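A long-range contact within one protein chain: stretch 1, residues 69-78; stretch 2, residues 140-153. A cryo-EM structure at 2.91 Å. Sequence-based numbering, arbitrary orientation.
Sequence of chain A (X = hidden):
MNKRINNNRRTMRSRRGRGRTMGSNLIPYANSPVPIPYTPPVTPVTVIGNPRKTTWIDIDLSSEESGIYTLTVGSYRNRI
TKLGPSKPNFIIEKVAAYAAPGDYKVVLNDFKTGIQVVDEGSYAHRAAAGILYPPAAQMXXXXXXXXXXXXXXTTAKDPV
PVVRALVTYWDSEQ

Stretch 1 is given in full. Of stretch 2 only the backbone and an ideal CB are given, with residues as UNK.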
# COMPACT_ATOMS: atom_id res chain seq x y z
N TYR A 69 -23.57 -29.97 -71.23
CA TYR A 69 -24.80 -30.10 -70.47
C TYR A 69 -25.31 -28.70 -70.18
O TYR A 69 -24.73 -27.97 -69.38
CB TYR A 69 -24.57 -30.90 -69.19
CG TYR A 69 -23.92 -32.23 -69.44
CD1 TYR A 69 -24.67 -33.34 -69.77
CD2 TYR A 69 -22.55 -32.38 -69.36
CE1 TYR A 69 -24.08 -34.55 -70.01
CE2 TYR A 69 -21.95 -33.58 -69.60
CZ TYR A 69 -22.72 -34.67 -69.92
OH TYR A 69 -22.12 -35.88 -70.16
N THR A 70 -26.41 -28.34 -70.83
CA THR A 70 -26.96 -27.00 -70.76
C THR A 70 -28.00 -26.92 -69.65
O THR A 70 -28.92 -27.74 -69.60
CB THR A 70 -27.57 -26.62 -72.10
OG1 THR A 70 -26.56 -26.66 -73.11
CG2 THR A 70 -28.13 -25.27 -72.03
N LEU A 71 -27.85 -25.94 -68.77
CA LEU A 71 -28.80 -25.70 -67.69
C LEU A 71 -29.69 -24.53 -68.09
O LEU A 71 -29.27 -23.38 -68.07
CB LEU A 71 -28.08 -25.39 -66.38
CG LEU A 71 -27.70 -26.52 -65.44
CD1 LEU A 71 -28.90 -27.34 -65.04
CD2 LEU A 71 -26.67 -27.39 -66.06
N THR A 72 -30.92 -24.85 -68.46
CA THR A 72 -31.90 -23.83 -68.78
C THR A 72 -32.69 -23.45 -67.54
O THR A 72 -32.49 -24.00 -66.45
CB THR A 72 -32.83 -24.33 -69.88
OG1 THR A 72 -33.35 -25.61 -69.53
CG2 THR A 72 -32.08 -24.44 -71.18
N VAL A 73 -33.59 -22.49 -67.70
CA VAL A 73 -34.48 -22.13 -66.61
C VAL A 73 -35.52 -23.22 -66.39
O VAL A 73 -35.91 -23.50 -65.26
CB VAL A 73 -35.14 -20.77 -66.90
CG1 VAL A 73 -35.84 -20.26 -65.71
CG2 VAL A 73 -34.12 -19.80 -67.31
N GLY A 74 -35.98 -23.84 -67.47
CA GLY A 74 -36.86 -24.98 -67.34
C GLY A 74 -36.28 -26.09 -66.49
O GLY A 74 -37.02 -26.77 -65.77
N SER A 75 -34.97 -26.29 -66.54
CA SER A 75 -34.33 -27.32 -65.73
C SER A 75 -34.51 -27.05 -64.25
O SER A 75 -35.06 -27.87 -63.51
CB SER A 75 -32.85 -27.39 -66.09
OG SER A 75 -32.65 -27.84 -67.41
N TYR A 76 -34.01 -25.90 -63.79
CA TYR A 76 -34.17 -25.53 -62.39
C TYR A 76 -35.63 -25.51 -61.99
O TYR A 76 -35.98 -25.92 -60.88
CB TYR A 76 -33.57 -24.15 -62.14
CG TYR A 76 -32.09 -24.01 -62.37
CD1 TYR A 76 -31.58 -23.74 -63.62
CD2 TYR A 76 -31.19 -24.10 -61.32
CE1 TYR A 76 -30.24 -23.58 -63.83
CE2 TYR A 76 -29.85 -23.94 -61.52
CZ TYR A 76 -29.38 -23.68 -62.78
OH TYR A 76 -28.04 -23.53 -62.99
N ARG A 77 -36.51 -25.04 -62.87
CA ARG A 77 -37.92 -24.96 -62.54
C ARG A 77 -38.53 -26.34 -62.34
O ARG A 77 -39.23 -26.57 -61.35
CB ARG A 77 -38.66 -24.22 -63.64
CG ARG A 77 -39.86 -23.47 -63.16
CD ARG A 77 -40.53 -22.74 -64.27
NE ARG A 77 -39.85 -21.50 -64.60
CZ ARG A 77 -39.52 -21.12 -65.83
NH1 ARG A 77 -39.81 -21.86 -66.88
NH2 ARG A 77 -38.91 -19.97 -66.00
N ASN A 78 -38.28 -27.27 -63.26
CA ASN A 78 -38.81 -28.62 -63.13
C ASN A 78 -38.23 -29.33 -61.92
O ASN A 78 -38.90 -30.16 -61.32
CB ASN A 78 -38.52 -29.40 -64.40
CG ASN A 78 -39.42 -29.01 -65.54
OD1 ASN A 78 -39.08 -28.13 -66.34
ND2 ASN A 78 -40.58 -29.65 -65.63
N UNK A 140 -34.23 -12.73 -61.07
CA UNK A 140 -35.51 -13.34 -60.78
C UNK A 140 -36.08 -13.98 -62.04
O UNK A 140 -36.25 -13.31 -63.06
CB UNK A 140 -36.48 -12.31 -60.21
N UNK A 141 -36.35 -15.27 -61.97
CA UNK A 141 -36.88 -16.04 -63.08
C UNK A 141 -38.30 -16.44 -62.76
O UNK A 141 -38.55 -17.17 -61.80
CB UNK A 141 -36.02 -17.27 -63.37
N UNK A 142 -39.24 -15.97 -63.57
CA UNK A 142 -40.63 -16.32 -63.44
C UNK A 142 -40.99 -17.56 -64.23
O UNK A 142 -40.14 -18.29 -64.74
CB UNK A 142 -41.51 -15.15 -63.88
N UNK A 143 -42.30 -17.81 -64.32
CA UNK A 143 -42.80 -18.96 -65.06
C UNK A 143 -42.83 -18.72 -66.56
O UNK A 143 -42.99 -19.68 -67.32
CB UNK A 143 -44.20 -19.33 -64.57
N UNK A 144 -42.70 -17.48 -66.99
CA UNK A 144 -42.61 -17.15 -68.40
C UNK A 144 -41.18 -16.97 -68.86
O UNK A 144 -40.92 -16.96 -70.07
CB UNK A 144 -43.41 -15.88 -68.69
N UNK A 145 -40.25 -16.82 -67.93
CA UNK A 145 -38.84 -16.73 -68.26
C UNK A 145 -38.34 -18.03 -68.84
O UNK A 145 -38.75 -19.12 -68.44
CB UNK A 145 -38.02 -16.35 -67.03
N UNK A 146 -37.43 -17.91 -69.80
CA UNK A 146 -36.73 -19.06 -70.35
C UNK A 146 -35.33 -18.61 -70.71
O UNK A 146 -34.89 -17.51 -70.37
CB UNK A 146 -37.46 -19.64 -71.56
N UNK A 147 -34.62 -19.48 -71.40
CA UNK A 147 -33.26 -19.21 -71.82
C UNK A 147 -32.26 -20.04 -71.05
O UNK A 147 -32.56 -20.70 -70.06
CB UNK A 147 -32.94 -17.72 -71.66
N UNK A 148 -31.03 -19.99 -71.55
CA UNK A 148 -29.94 -20.72 -70.94
C UNK A 148 -29.28 -19.86 -69.87
O UNK A 148 -29.04 -18.67 -70.08
CB UNK A 148 -28.92 -21.15 -72.00
N UNK A 149 -29.01 -20.47 -68.72
CA UNK A 149 -28.40 -19.77 -67.60
C UNK A 149 -26.95 -20.19 -67.40
O UNK A 149 -26.05 -19.36 -67.39
CB UNK A 149 -29.20 -20.02 -66.32
N UNK A 150 -26.73 -21.49 -67.24
CA UNK A 150 -25.42 -22.04 -67.00
C UNK A 150 -25.17 -23.15 -68.00
O UNK A 150 -26.10 -23.80 -68.48
CB UNK A 150 -25.29 -22.55 -65.56
N UNK A 151 -23.91 -23.36 -68.31
CA UNK A 151 -23.49 -24.37 -69.26
C UNK A 151 -22.31 -25.12 -68.69
O UNK A 151 -21.33 -24.51 -68.25
CB UNK A 151 -23.14 -23.75 -70.61
N UNK A 152 -22.40 -26.44 -68.70
CA UNK A 152 -21.36 -27.32 -68.21
C UNK A 152 -20.78 -28.07 -69.39
O UNK A 152 -21.53 -28.54 -70.26
CB UNK A 152 -21.90 -28.28 -67.15
N UNK A 153 -19.47 -28.18 -69.43
CA UNK A 153 -18.77 -28.80 -70.54
C UNK A 153 -17.79 -29.82 -69.99
O UNK A 153 -16.82 -29.46 -69.32
CB UNK A 153 -18.05 -27.75 -71.40

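Position 140 has nothing of stretch 1 within 5.5 Å of its ideal CB, so the contact leaves it unconstrained; it is F140. At 141 the CB points toward stretch 1, 3.8 Å from V73 CG1, which favours an apolar or aromatic residue. Y141 supplies its CB to that methyl at the same distance.

Positions 142 to 144 direct their CB vectors away. At 142 a side chain would have room, so this contact does not demand the deposited G142; its carbonyl O lies 2.4 Å from R77 NH2. At 143 and 144 many residues would do, and I143 and S144 are found. The carbonyl O of I143 sits over one face of the R77 guanidinium.

Position 145 points sideways, with its ideal CB 3.9 Å from R77 NH2, so a small side chain fits easily beside the charged group. It is A145, and its backbone does the main work: R77 NH2 donates to A145 O at 2.6 Å with an angle of 162°.

Position 146 points away and tolerates many residues; it is T146. Position 147 has phi/psi of 109/169, where a CB would be jammed against the carbonyl O of the residue before. That calls for glycine, and G147 is present, accepting a hydrogen bond at its O from V73 N (3.1 Å).

At 148 the CB points sideways, 4.2 Å from T70 CG2 and 4.6 Å from T72 CG2, so a small branched residue such as valine or threonine would suit. T148 brings its CG2 to 3.3 Å from T70 CG2.

The register shifts by one between L71 and T72, and at this bulge L71 O accepts two backbone hydrogen bonds, from the N atoms of positions 149 and 150. Position 149 points toward stretch 1, its CB 4.5 Å from Y76 CE1 and 5.0 Å from V73 CG2; leucine, isoleucine or methionine would suit. L149 CD2 reaches V73 CG2 at 3.5 Å, and L149 CD1 reaches Y76 CE1 at 3.7 Å; L149 N donates to L71 O at 3.0 Å.

Position 150 pairs with L71, its CB 3.9 Å from Y76 OH, which invites a polar partner, such as asparagine, aspartate or serine. N150 answers with a weak hydrogen bond, Y76 OH to N150 OD1 at 2.8 Å, while N150 N donates to L71 O at 3.3 Å.

Position 151 shares the T70 face, where beta-branched residues suit a strand; T151 occupies it. Position 152 shares the face of Y69 and L71, its CB 5.0 Å from L71 CD2, favouring an aliphatic residue. I152 packs CD1 against L71 CD2 at 3.5 Å. Position 153 points away, unconstrained, and is T153.

Stretch 2 140-153: FYGISATGTLNTIT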
# COMPACT_ATOMS: atom_id res chain seq x y z
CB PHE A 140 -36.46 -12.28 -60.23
CG PHE A 140 -37.89 -12.62 -60.39
CD1 PHE A 140 -38.49 -13.55 -59.60
CD2 PHE A 140 -38.64 -11.99 -61.36
CE1 PHE A 140 -39.79 -13.85 -59.76
CE2 PHE A 140 -39.95 -12.31 -61.52
CZ PHE A 140 -40.52 -13.23 -60.72
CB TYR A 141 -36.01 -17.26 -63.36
CG TYR A 141 -34.54 -16.96 -63.49
CD1 TYR A 141 -34.02 -16.45 -64.65
CD2 TYR A 141 -33.68 -17.20 -62.44
CE1 TYR A 141 -32.69 -16.18 -64.77
CE2 TYR A 141 -32.36 -16.94 -62.55
CZ TYR A 141 -31.86 -16.43 -63.71
OH TYR A 141 -30.52 -16.16 -63.82
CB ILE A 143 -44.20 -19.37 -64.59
CG1 ILE A 143 -45.14 -18.16 -64.60
CG2 ILE A 143 -44.13 -19.99 -63.22
CD1 ILE A 143 -46.59 -18.53 -64.53
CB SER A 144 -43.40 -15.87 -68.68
OG SER A 144 -42.81 -14.76 -68.02
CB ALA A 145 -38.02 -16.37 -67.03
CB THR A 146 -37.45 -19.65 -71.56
OG1 THR A 146 -36.80 -20.86 -71.95
CG2 THR A 146 -37.43 -18.67 -72.71
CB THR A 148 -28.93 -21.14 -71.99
OG1 THR A 148 -29.60 -21.80 -73.06
CG2 THR A 148 -27.94 -22.07 -71.42
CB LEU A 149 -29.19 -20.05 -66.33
CG LEU A 149 -30.67 -19.78 -66.33
CD1 LEU A 149 -31.19 -20.16 -64.98
CD2 LEU A 149 -30.96 -18.35 -66.64
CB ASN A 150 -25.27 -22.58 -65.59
CG ASN A 150 -25.56 -21.55 -64.54
OD1 ASN A 150 -26.70 -21.33 -64.16
ND2 ASN A 150 -24.51 -20.90 -64.07
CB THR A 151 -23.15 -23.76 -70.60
OG1 THR A 151 -24.25 -22.96 -71.05
CG2 THR A 151 -22.88 -24.83 -71.61
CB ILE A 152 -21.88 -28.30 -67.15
CG1 ILE A 152 -22.57 -27.55 -66.02
CG2 ILE A 152 -20.76 -29.06 -66.58
CD1 ILE A 152 -23.40 -28.43 -65.17
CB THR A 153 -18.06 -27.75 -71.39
OG1 THR A 153 -19.02 -26.82 -71.90
CG2 THR A 153 -17.33 -28.40 -72.54
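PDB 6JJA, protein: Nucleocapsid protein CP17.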